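Local atomic coordinates of O-methyltransferase, putative (Bacillus cereus, PDB entry 3DUW), a protein that probably transfers methyl groups from S-adenosyl-L-methionine to hydroxyl groups of acceptor molecules, and binds the by-product S-adenosyl-L-homocysteine. Residues A[32-38]-A[94-98]; A[40-46]-A[207-211]. One frame throughout, in Å; residues are numbered along the deposited sequence.

Overall arrangement
Two neighbouring contacts illustrate how a methyltransferase grips its bound product with loops and helix ends. Their centres lie about 18 Å apart, and their segments alternate along the chain: 32-38, 40-46, 94-98, 207-211. The end of helix 23-34 thus runs almost directly into the loop before helix 44-57, and N32 of contact 1 touches D41 of contact 2. Contact 1 packs that first helix end on helix 93-105; contact 2 ties the following loop to the end of strand 200-209, the edge strand of this chain's seven-stranded sheet, which the second subunit extends. Both reach S-adenosyl-L-homocysteine, contact 1 at its ribose and contact 2 at its carboxylate, so together they help frame one pocket.

Contact 1: A[32-38]-A[94-98]; sequences NAAANLP and KHADI. With SAH (S-adenosyl-L-homocysteine), chain C.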
loop_
_atom_site.group_PDB
_atom_site.type_symbol
_atom_site.label_atom_id
_atom_site.label_comp_id
_atom_site.label_asym_id
_atom_site.label_seq_id
_atom_site.Cartn_x
_atom_site.Cartn_y
_atom_site.Cartn_z
ATOM N N ASN A 32 -20.054 -15.006 -9.638
ATOM C CA ASN A 32 -20.177 -14.946 -8.183
ATOM C C ASN A 32 -21.575 -14.447 -7.800
ATOM O O ASN A 32 -22.234 -15.016 -6.929
ATOM C CB ASN A 32 -19.116 -14.009 -7.582
ATOM C CG ASN A 32 -17.717 -14.605 -7.606
ATOM O OD1 ASN A 32 -17.517 -15.746 -8.023
ATOM N ND2 ASN A 32 -16.735 -13.828 -7.142
ATOM N N ALA A 33 -22.021 -13.383 -8.462
ATOM C CA ALA A 33 -23.332 -12.803 -8.187
ATOM C C ALA A 33 -24.470 -13.747 -8.560
ATOM O O ALA A 33 -25.438 -13.880 -7.815
ATOM C CB ALA A 33 -23.484 -11.481 -8.931
ATOM N N ALA A 34 -24.358 -14.398 -9.711
ATOM C CA ALA A 34 -25.395 -15.325 -10.146
ATOM C C ALA A 34 -25.534 -16.453 -9.132
ATOM O O ALA A 34 -26.628 -16.976 -8.922
ATOM C CB ALA A 34 -25.052 -15.890 -11.517
ATOM N N ALA A 35 -24.418 -16.812 -8.502
ATOM C CA ALA A 35 -24.389 -17.876 -7.503
ATOM C C ALA A 35 -24.785 -17.351 -6.128
ATOM O O ALA A 35 -24.729 -18.077 -5.132
ATOM C CB ALA A 35 -23.000 -18.494 -7.443
ATOM N N ASN A 36 -25.177 -16.082 -6.091
ATOM C CA ASN A 36 -25.595 -15.418 -4.866
ATOM C C ASN A 36 -24.518 -15.295 -3.795
ATOM O O ASN A 36 -24.828 -15.203 -2.609
ATOM C CB ASN A 36 -26.830 -16.111 -4.289
ATOM C CG ASN A 36 -28.042 -15.963 -5.182
ATOM O OD1 ASN A 36 -28.406 -14.853 -5.571
ATOM N ND2 ASN A 36 -28.675 -17.082 -5.513
ATOM N N LEU A 37 -23.254 -15.297 -4.204
ATOM C CA LEU A 37 -22.174 -15.140 -3.239
ATOM C C LEU A 37 -22.239 -13.691 -2.767
ATOM O O LEU A 37 -22.644 -12.806 -3.520
ATOM C CB LEU A 37 -20.806 -15.391 -3.884
ATOM C CG LEU A 37 -20.541 -16.696 -4.639
ATOM C CD1 LEU A 37 -19.033 -16.851 -4.846
ATOM C CD2 LEU A 37 -21.086 -17.880 -3.862
ATOM N N PRO A 38 -21.852 -13.427 -1.510
ATOM C CA PRO A 38 -21.890 -12.048 -1.013
ATOM C C PRO A 38 -20.884 -11.205 -1.797
ATOM O O PRO A 38 -19.868 -11.725 -2.257
ATOM C CB PRO A 38 -21.487 -12.197 0.451
ATOM C CG PRO A 38 -21.908 -13.597 0.796
ATOM C CD PRO A 38 -21.498 -14.367 -0.436
ATOM N N LYS A 94 -19.261 -24.797 -1.692
ATOM C CA LYS A 94 -19.816 -24.087 -2.838
ATOM C C LYS A 94 -18.874 -22.969 -3.274
ATOM O O LYS A 94 -18.533 -22.861 -4.447
ATOM C CB LYS A 94 -21.189 -23.500 -2.501
ATOM C CG LYS A 94 -21.764 -22.625 -3.603
ATOM C CD LYS A 94 -23.155 -22.124 -3.262
ATOM C CE LYS A 94 -23.637 -21.124 -4.297
ATOM N NZ LYS A 94 -24.995 -20.603 -3.976
ATOM N N HIS A 95 -18.447 -22.131 -2.333
ATOM C CA HIS A 95 -17.531 -21.049 -2.690
ATOM C C HIS A 95 -16.272 -21.609 -3.338
ATOM O O HIS A 95 -15.829 -21.122 -4.378
ATOM C CB HIS A 95 -17.107 -20.239 -1.459
ATOM C CG HIS A 95 -18.204 -19.427 -0.851
ATOM N ND1 HIS A 95 -17.970 -18.493 0.135
ATOM C CD2 HIS A 95 -19.541 -19.420 -1.066
ATOM C CE1 HIS A 95 -19.116 -17.946 0.503
ATOM N NE2 HIS A 95 -20.084 -18.492 -0.211
ATOM N N ALA A 96 -15.698 -22.632 -2.714
ATOM C CA ALA A 96 -14.469 -23.230 -3.213
ATOM C C ALA A 96 -14.587 -23.728 -4.645
ATOM O O ALA A 96 -13.693 -23.497 -5.456
ATOM C CB ALA A 96 -14.029 -24.365 -2.296
ATOM N N ASP A 97 -15.683 -24.411 -4.965
ATOM C CA ASP A 97 -15.842 -24.909 -6.325
ATOM C C ASP A 97 -16.063 -23.797 -7.332
ATOM O O ASP A 97 -15.614 -23.895 -8.473
ATOM C CB ASP A 97 -16.972 -25.930 -6.408
ATOM C CG ASP A 97 -16.514 -27.314 -6.017
ATOM O OD1 ASP A 97 -15.320 -27.621 -6.242
ATOM O OD2 ASP A 97 -17.339 -28.096 -5.503
ATOM N N ILE A 98 -16.756 -22.743 -6.915
ATOM C CA ILE A 98 -16.978 -21.610 -7.802
ATOM C C ILE A 98 -15.623 -20.944 -8.029
ATOM O O ILE A 98 -15.294 -20.568 -9.150
ATOM C CB ILE A 98 -17.994 -20.609 -7.197
ATOM C CG1 ILE A 98 -19.389 -21.245 -7.204
ATOM C CG2 ILE A 98 -17.993 -19.297 -7.985
ATOM C CD1 ILE A 98 -20.454 -20.418 -6.536
HETATM N N SAH C . -10.573 -12.356 -0.420
HETATM C CA SAH C . -11.711 -12.777 -1.319
HETATM C CB SAH C . -13.002 -12.763 -0.573
HETATM C CG SAH C . -13.134 -13.670 0.628
HETATM S SD SAH C . -14.681 -13.237 1.536
HETATM C C SAH C . -11.810 -11.734 -2.482
HETATM O O SAH C . -11.061 -10.753 -2.462
HETATM O OXT SAH C . -12.674 -11.974 -3.399
HETATM C "C5'" SAH C . -14.413 -14.147 3.003
HETATM C "C4'" SAH C . -14.401 -15.727 2.724
HETATM O "O4'" SAH C . -14.153 -16.238 4.032
HETATM C "C3'" SAH C . -15.727 -16.360 2.331
HETATM O "O3'" SAH C . -15.647 -17.035 1.073
HETATM C "C2'" SAH C . -16.032 -17.311 3.557
HETATM O "O2'" SAH C . -16.787 -18.458 3.195
HETATM C "C1'" SAH C . -14.640 -17.614 4.071
HETATM N N9 SAH C . -14.536 -18.081 5.324
HETATM C C8 SAH C . -15.216 -17.794 6.496
HETATM N N7 SAH C . -14.828 -18.462 7.536
HETATM C C5 SAH C . -13.782 -19.287 7.052
HETATM C C6 SAH C . -12.950 -20.255 7.724
HETATM N N6 SAH C . -13.048 -20.547 9.028
HETATM N N1 SAH C . -12.024 -20.876 6.926
HETATM C C2 SAH C . -11.887 -20.611 5.593
HETATM N N3 SAH C . -12.664 -19.695 4.915
HETATM C C4 SAH C . -13.588 -19.073 5.705
#
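The apolar heart of this contact is I98, whose CD1 presses on A35 CB at 3.3 Å, tighter than ordinary van der Waals spacing. L37 and I98 reach toward each other tip to tip, L37 CD2 lying 3.7 Å from I98 CD1. The same CD2 methyl approaches H95 CD2 at 3.5 Å, obliquely to the imidazole ring, while I98 CG2 rests against the amide oxygen of N32.

One polar bond joins the segments. K94 runs out fully extended, CG opposite its own N (chi1 174°), to place NZ 2.8 Å from A35 O, a carbonyl just ahead of N36, whose positive phi belongs to the Schellman motif closing helix 23-34.

H95 links the contact to the ligand: ND1 donates to O3' of S-adenosyl-L-homocysteine at 2.9 Å, with a moderately bent N-H...O angle of 154°. That ribose oxygen lies at the ring's edge, and E90 OE2 is a weak further partner of ND1.

In this Rossmann-like methyltransferase fold the contact packs the turn after helix 23-34 beside a ligand-binding histidine; helix 93-105, which carries K94, H95 and I98, turns A96 onto strand 112-116 of the sheet.

Contact 2: A[40-46]-A[207-211]; sequences HDVSPTQ and TVGSK. With SAH (S-adenosyl-L-homocysteine), chain C.
K211 lays its aliphatic chain along the backbone of D41 to S43, its CD 3.8 Å from S43 N and equally near Q46 OE1. The chain bends at chi3 (64°), and beyond the bend NZ meets the carbonyls that precede helix 44-57. Its bond to D41 O is 2.9 Å long but comes from above the carbonyl plane, 58° out of it; a second, weak bond goes to H40 O. Two waters add to this grip: one accepts from NZ and donates to H40 O, the other accepts from NZ and donates to Q46 OE1. D41 O and the two waters are thus the main partners of the ammonium, with H40 O a weak fourth, and they probably offset part of its positive charge.

S43 and Q46 form a capping box at the start of the helix. Q46 N donates to S43 OG at 3.2 Å, and in return S43 N donates to Q46 OE1 at 3.0 Å; the N-H points almost straight at the oxygen (169°) but comes from above the amide plane. The Q46 amide is held at OE1 by S43 N and the second water, and at its other end NE2 donates to a third water, which is hydrogen-bonded to T207 OG1. S210 OG packs on S43 CB at 3.8 Å.

On its other flank the loop meets the ligand: V42 N donates to the carboxylate O of S-adenosyl-L-homocysteine at 3.0 Å, and D41 CA lies close to OXT. T207 and V208 pair antiparallel with a strand of the second subunit, so the sheet continues across the dimer interface. The loop H40 to V42, leading into a capped helix start, lines the amino-acid end of the ligand pocket in this Rossmann-like methyltransferase fold.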
loop_
_atom_site.group_PDB
_atom_site.type_symbol
_atom_site.label_atom_id
_atom_site.label_comp_id
_atom_site.label_asym_id
_atom_site.label_seq_id
_atom_site.Cartn_x
_atom_site.Cartn_y
_atom_site.Cartn_z
ATOM N N HIS A 40 -18.358 -9.572 -1.278
ATOM C CA HIS A 40 -17.259 -9.300 -0.362
ATOM C C HIS A 40 -15.888 -9.388 -1.020
ATOM O O HIS A 40 -14.868 -9.393 -0.322
ATOM C CB HIS A 40 -17.303 -10.252 0.839
ATOM C CG HIS A 40 -18.533 -10.116 1.682
ATOM N ND1 HIS A 40 -19.300 -8.971 1.709
ATOM C CD2 HIS A 40 -19.114 -10.979 2.549
ATOM C CE1 HIS A 40 -20.302 -9.135 2.554
ATOM N NE2 HIS A 40 -20.212 -10.344 3.078
ATOM N N ASP A 41 -15.855 -9.454 -2.350
ATOM C CA ASP A 41 -14.576 -9.518 -3.060
ATOM C C ASP A 41 -13.840 -8.196 -2.857
ATOM O O ASP A 41 -14.466 -7.160 -2.628
ATOM C CB ASP A 41 -14.764 -9.686 -4.578
ATOM C CG ASP A 41 -15.964 -10.536 -4.949
ATOM O OD1 ASP A 41 -17.105 -10.087 -4.716
ATOM O OD2 ASP A 41 -15.766 -11.646 -5.492
ATOM N N VAL A 42 -12.516 -8.218 -2.933
ATOM C CA VAL A 42 -11.791 -6.957 -2.833
ATOM C C VAL A 42 -12.234 -6.147 -4.051
ATOM O O VAL A 42 -12.690 -6.708 -5.054
ATOM C CB VAL A 42 -10.251 -7.142 -2.910
ATOM C CG1 VAL A 42 -9.749 -7.838 -1.660
ATOM C CG2 VAL A 42 -9.863 -7.913 -4.169
ATOM N N SER A 43 -12.126 -4.829 -3.960
ATOM C CA SER A 43 -12.492 -3.966 -5.075
ATOM C C SER A 43 -11.413 -4.114 -6.144
ATOM O O SER A 43 -10.331 -4.649 -5.880
ATOM C CB SER A 43 -12.541 -2.508 -4.622
ATOM O OG SER A 43 -11.232 -2.045 -4.338
ATOM N N PRO A 44 -11.686 -3.641 -7.368
ATOM C CA PRO A 44 -10.674 -3.760 -8.420
ATOM C C PRO A 44 -9.358 -3.052 -8.076
ATOM O O PRO A 44 -8.276 -3.581 -8.344
ATOM C CB PRO A 44 -11.362 -3.137 -9.629
ATOM C CG PRO A 44 -12.805 -3.465 -9.395
ATOM C CD PRO A 44 -12.969 -3.172 -7.918
ATOM N N THR A 45 -9.447 -1.859 -7.490
ATOM C CA THR A 45 -8.243 -1.111 -7.138
ATOM C C THR A 45 -7.476 -1.797 -6.010
ATOM O O THR A 45 -6.246 -1.738 -5.965
ATOM C CB THR A 45 -8.576 0.346 -6.742
ATOM O OG1 THR A 45 -9.590 0.357 -5.732
ATOM C CG2 THR A 45 -9.063 1.124 -7.957
ATOM N N GLN A 46 -8.197 -2.443 -5.098
ATOM C CA GLN A 46 -7.559 -3.174 -4.007
ATOM C C GLN A 46 -6.906 -4.429 -4.591
ATOM O O GLN A 46 -5.806 -4.812 -4.190
ATOM C CB GLN A 46 -8.587 -3.572 -2.944
ATOM C CG GLN A 46 -9.156 -2.398 -2.176
ATOM C CD GLN A 46 -10.337 -2.780 -1.310
ATOM O OE1 GLN A 46 -10.849 -3.896 -1.389
ATOM N NE2 GLN A 46 -10.786 -1.844 -0.484
ATOM N N THR A 207 -9.012 3.214 4.248
ATOM C CA THR A 207 -9.343 3.488 2.861
ATOM C C THR A 207 -10.829 3.695 2.659
ATOM O O THR A 207 -11.651 3.256 3.465
ATOM C CB THR A 207 -8.920 2.328 1.923
ATOM O OG1 THR A 207 -9.716 1.163 2.196
ATOM C CG2 THR A 207 -7.447 1.995 2.116
ATOM N N VAL A 208 -11.165 4.399 1.585
ATOM C CA VAL A 208 -12.556 4.596 1.217
ATOM C C VAL A 208 -12.630 4.273 -0.263
ATOM O O VAL A 208 -11.623 4.315 -0.971
ATOM C CB VAL A 208 -13.071 6.039 1.477
ATOM C CG1 VAL A 208 -13.135 6.299 2.972
ATOM C CG2 VAL A 208 -12.195 7.066 0.778
ATOM N N GLY A 209 -13.819 3.928 -0.728
ATOM C CA GLY A 209 -13.986 3.586 -2.122
ATOM C C GLY A 209 -15.335 2.939 -2.313
ATOM O O GLY A 209 -16.230 3.108 -1.486
ATOM N N SER A 210 -15.474 2.179 -3.391
ATOM C CA SER A 210 -16.735 1.520 -3.701
ATOM C C SER A 210 -17.277 0.600 -2.610
ATOM O O SER A 210 -18.486 0.360 -2.550
ATOM C CB SER A 210 -16.607 0.738 -5.009
ATOM O OG SER A 210 -15.580 -0.231 -4.929
ATOM N N LYS A 211 -16.401 0.085 -1.750
ATOM C CA LYS A 211 -16.838 -0.808 -0.677
ATOM C C LYS A 211 -17.135 -0.064 0.617
ATOM O O LYS A 211 -17.556 -0.665 1.606
ATOM C CB LYS A 211 -15.784 -1.894 -0.418
ATOM C CG LYS A 211 -15.588 -2.840 -1.587
ATOM C CD LYS A 211 -14.668 -4.007 -1.241
ATOM C CE LYS A 211 -15.252 -4.896 -0.152
ATOM N NZ LYS A 211 -14.413 -6.115 0.054
HETATM N N SAH C . -10.573 -12.356 -0.420
HETATM C CA SAH C . -11.711 -12.777 -1.319
HETATM C CB SAH C . -13.002 -12.763 -0.573
HETATM C CG SAH C . -13.134 -13.670 0.628
HETATM S SD SAH C . -14.681 -13.237 1.536
HETATM C C SAH C . -11.810 -11.734 -2.482
HETATM O O SAH C . -11.061 -10.753 -2.462
HETATM O OXT SAH C . -12.674 -11.974 -3.399
HETATM C "C5'" SAH C . -14.413 -14.147 3.003
HETATM C "C4'" SAH C . -14.401 -15.727 2.724
HETATM O "O4'" SAH C . -14.153 -16.238 4.032
HETATM C "C3'" SAH C . -15.727 -16.360 2.331
HETATM O "O3'" SAH C . -15.647 -17.035 1.073
HETATM C "C2'" SAH C . -16.032 -17.311 3.557
HETATM O "O2'" SAH C . -16.787 -18.458 3.195
HETATM C "C1'" SAH C . -14.640 -17.614 4.071
HETATM N N9 SAH C . -14.536 -18.081 5.324
HETATM C C8 SAH C . -15.216 -17.794 6.496
HETATM N N7 SAH C . -14.828 -18.462 7.536
HETATM C C5 SAH C . -13.782 -19.287 7.052
HETATM C C6 SAH C . -12.950 -20.255 7.724
HETATM N N6 SAH C . -13.048 -20.547 9.028
HETATM N N1 SAH C . -12.024 -20.876 6.926
HETATM C C2 SAH C . -11.887 -20.611 5.593
HETATM N N3 SAH C . -12.664 -19.695 4.915
HETATM C C4 SAH C . -13.588 -19.073 5.705
HETATM O O HOH W 1 -15.202 -7.650 2.375
HETATM O O HOH W 2 -11.965 -5.218 0.798
HETATM O O HOH W 3 -9.693 0.715 -0.730
#